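Local coordinates for protein transcriptional regulator AdcR (Streptococcus pneumoniae, PDB 3TGN) that senses zinc and, as a homodimeric MarR-family regulator, binds target promoters to repress zinc-uptake and surface-antigen genes and to activate adh, at residues E24-H29 / L36-E41. Residues are numbered along the deposited sequence; the frame is centred on the assembly and turned at random.
Sequences EILIGH and LTNTQE. With ZN (zinc ion), chain E; ZN (zinc ion), chain F.
Glu24 OE1 is gripped twice, by a zinc ion at 2.0 Å and by the side-chain amide of Asn38. The amide bond runs from Asn38 ND2 to Glu24 OE1 at 2.9 Å, with an N-H...O angle of 155°. It meets the oxygen on its anti side, somewhat out of the carboxylate plane. Asn38 is a second-shell residue, and its bond is consistent with holding the Glu24 carboxylate turned toward the metal. Glu24 OE2 is a long second contact to the same zinc, at 2.6 Å, which makes the carboxylate strongly asymmetric on the metal. The amide and carboxylate planes are turned 64° apart. Asn38 CG stands anti to its own backbone N (chi1 -174°), which carries the amide out from the helix start to the loop. There Asn38 OD1 sits against the methyl Leu26 CD1, 3.1 Å away, a tight approach.

This is the metal-sensing region of a MarR-family winged helix-turn-helix protein. The loop after helix 3-19 meets the first turn of helix 38-50, and each contributes a glutamate to a different zinc site. His42, His108 and His112 complete the site of Glu24. Thr37 and Gln40 close the helix start as a capping box: Gln40 N donates to Thr37 OG1 at 3.0 Å, and Thr37 N to Gln40 OE1 at 2.9 Å. Glu41, one turn after Thr37, binds the second zinc through OE1 at 2.0 Å, together with Cys30, Glu107 and a water. His108 ND1 hydrogen-bonds Glu41 OE1 while its NE2 binds the first zinc, linking the two sites.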
loop_
_atom_site.group_PDB
_atom_site.type_symbol
_atom_site.label_atom_id
_atom_site.label_comp_id
_atom_site.label_asym_id
_atom_site.label_seq_id
_atom_site.Cartn_x
_atom_site.Cartn_y
_atom_site.Cartn_z
ATOM N N GLU B 24 -4.428 -2.085 3.713
ATOM C CA GLU B 24 -4.591 -3.396 3.100
ATOM C C GLU B 24 -5.454 -3.299 1.859
ATOM O O GLU B 24 -6.286 -2.400 1.735
ATOM C CB GLU B 24 -5.256 -4.362 4.081
ATOM C CG GLU B 24 -6.674 -3.953 4.451
ATOM C CD GLU B 24 -7.306 -4.865 5.484
ATOM O OE1 GLU B 24 -8.481 -4.637 5.839
ATOM O OE2 GLU B 24 -6.630 -5.807 5.941
ATOM N N ILE B 25 -5.254 -4.239 0.943
ATOM C CA ILE B 25 -6.103 -4.358 -0.226
ATOM C C ILE B 25 -7.141 -5.445 0.012
ATOM O O ILE B 25 -6.808 -6.561 0.422
ATOM C CB ILE B 25 -5.287 -4.697 -1.485
ATOM C CG1 ILE B 25 -4.501 -3.469 -1.955
ATOM C CG2 ILE B 25 -6.199 -5.206 -2.593
ATOM C CD1 ILE B 25 -3.630 -3.725 -3.162
ATOM N N LEU B 26 -8.403 -5.105 -0.229
ATOM C CA LEU B 26 -9.489 -6.073 -0.178
ATOM C C LEU B 26 -10.222 -6.081 -1.517
ATOM O O LEU B 26 -10.480 -5.026 -2.096
ATOM C CB LEU B 26 -10.443 -5.744 0.972
ATOM C CG LEU B 26 -9.872 -5.936 2.382
ATOM C CD1 LEU B 26 -10.717 -5.221 3.427
ATOM C CD2 LEU B 26 -9.738 -7.413 2.719
ATOM N N ILE B 27 -10.540 -7.273 -2.016
ATOM C CA ILE B 27 -11.186 -7.404 -3.315
ATOM C C ILE B 27 -12.692 -7.184 -3.227
ATOM O O ILE B 27 -13.376 -7.825 -2.429
ATOM C CB ILE B 27 -10.937 -8.790 -3.938
ATOM C CG1 ILE B 27 -9.438 -9.074 -4.041
ATOM C CG2 ILE B 27 -11.594 -8.873 -5.304
ATOM C CD1 ILE B 27 -8.694 -8.103 -4.925
ATOM N N GLY B 28 -13.206 -6.282 -4.057
ATOM C CA GLY B 28 -14.633 -6.022 -4.104
ATOM C C GLY B 28 -15.132 -5.105 -3.003
ATOM O O GLY B 28 -14.366 -4.671 -2.140
ATOM N N HIS B 29 -16.431 -4.819 -3.026
ATOM C CA HIS B 29 -17.023 -3.848 -2.113
ATOM C C HIS B 29 -17.390 -4.450 -0.761
ATOM O O HIS B 29 -17.762 -5.619 -0.672
ATOM C CB HIS B 29 -18.268 -3.219 -2.742
ATOM C CG HIS B 29 -18.005 -2.543 -4.052
ATOM N ND1 HIS B 29 -18.728 -2.824 -5.191
ATOM C CD2 HIS B 29 -17.102 -1.598 -4.402
ATOM C CE1 HIS B 29 -18.280 -2.081 -6.188
ATOM N NE2 HIS B 29 -17.293 -1.328 -5.736
ATOM N N LEU B 36 -18.542 1.749 8.451
ATOM C CA LEU B 36 -17.386 2.106 9.253
ATOM C C LEU B 36 -16.204 2.145 8.303
ATOM O O LEU B 36 -16.259 1.561 7.222
ATOM C CB LEU B 36 -17.146 1.067 10.345
ATOM C CG LEU B 36 -18.292 0.834 11.332
ATOM C CD1 LEU B 36 -17.959 -0.306 12.281
ATOM C CD2 LEU B 36 -18.603 2.107 12.105
ATOM N N THR B 37 -15.139 2.834 8.689
ATOM C CA THR B 37 -13.940 2.848 7.868
ATOM C C THR B 37 -13.377 1.438 7.814
ATOM O O THR B 37 -13.699 0.603 8.663
ATOM C CB THR B 37 -12.867 3.775 8.444
ATOM O OG1 THR B 37 -12.304 3.175 9.617
ATOM C CG2 THR B 37 -13.462 5.132 8.792
ATOM N N ASN B 38 -12.537 1.169 6.821
ATOM C CA ASN B 38 -11.911 -0.140 6.715
ATOM C C ASN B 38 -11.128 -0.469 7.978
ATOM O O ASN B 38 -11.167 -1.594 8.468
ATOM C CB ASN B 38 -10.993 -0.214 5.493
ATOM C CG ASN B 38 -10.445 -1.608 5.267
ATOM O OD1 ASN B 38 -11.163 -2.501 4.826
ATOM N ND2 ASN B 38 -9.171 -1.803 5.578
ATOM N N THR B 39 -10.423 0.527 8.501
ATOM C CA THR B 39 -9.622 0.343 9.704
ATOM C C THR B 39 -10.501 -0.046 10.893
ATOM O O THR B 39 -10.146 -0.929 11.675
ATOM C CB THR B 39 -8.800 1.607 10.037
ATOM O OG1 THR B 39 -7.917 1.902 8.947
ATOM C CG2 THR B 39 -7.977 1.393 11.294
ATOM N N GLN B 40 -11.651 0.611 11.017
ATOM C CA GLN B 40 -12.603 0.295 12.077
ATOM C C GLN B 40 -13.080 -1.153 11.988
ATOM O O GLN B 40 -13.081 -1.871 12.986
ATOM C CB GLN B 40 -13.802 1.247 12.041
ATOM C CG GLN B 40 -13.531 2.627 12.625
ATOM C CD GLN B 40 -14.709 3.575 12.452
ATOM O OE1 GLN B 40 -15.071 3.936 11.330
ATOM N NE2 GLN B 40 -15.314 3.981 13.564
ATOM N N GLU B 41 -13.485 -1.581 10.796
ATOM C CA GLU B 41 -13.939 -2.958 10.606
ATOM C C GLU B 41 -12.846 -3.961 10.954
ATOM O O GLU B 41 -13.109 -4.986 11.587
ATOM C CB GLU B 41 -14.416 -3.194 9.171
ATOM C CG GLU B 41 -15.770 -2.588 8.848
ATOM C CD GLU B 41 -16.411 -3.220 7.620
ATOM O OE1 GLU B 41 -15.726 -3.999 6.923
ATOM O OE2 GLU B 41 -17.601 -2.942 7.358
HETATM ZN ZN ZN E . -8.971 -6.052 7.131
HETATM ZN ZN ZN F . -16.662 -4.693 5.281
HETATM O O HOH W 1 -14.799 -4.898 4.371
#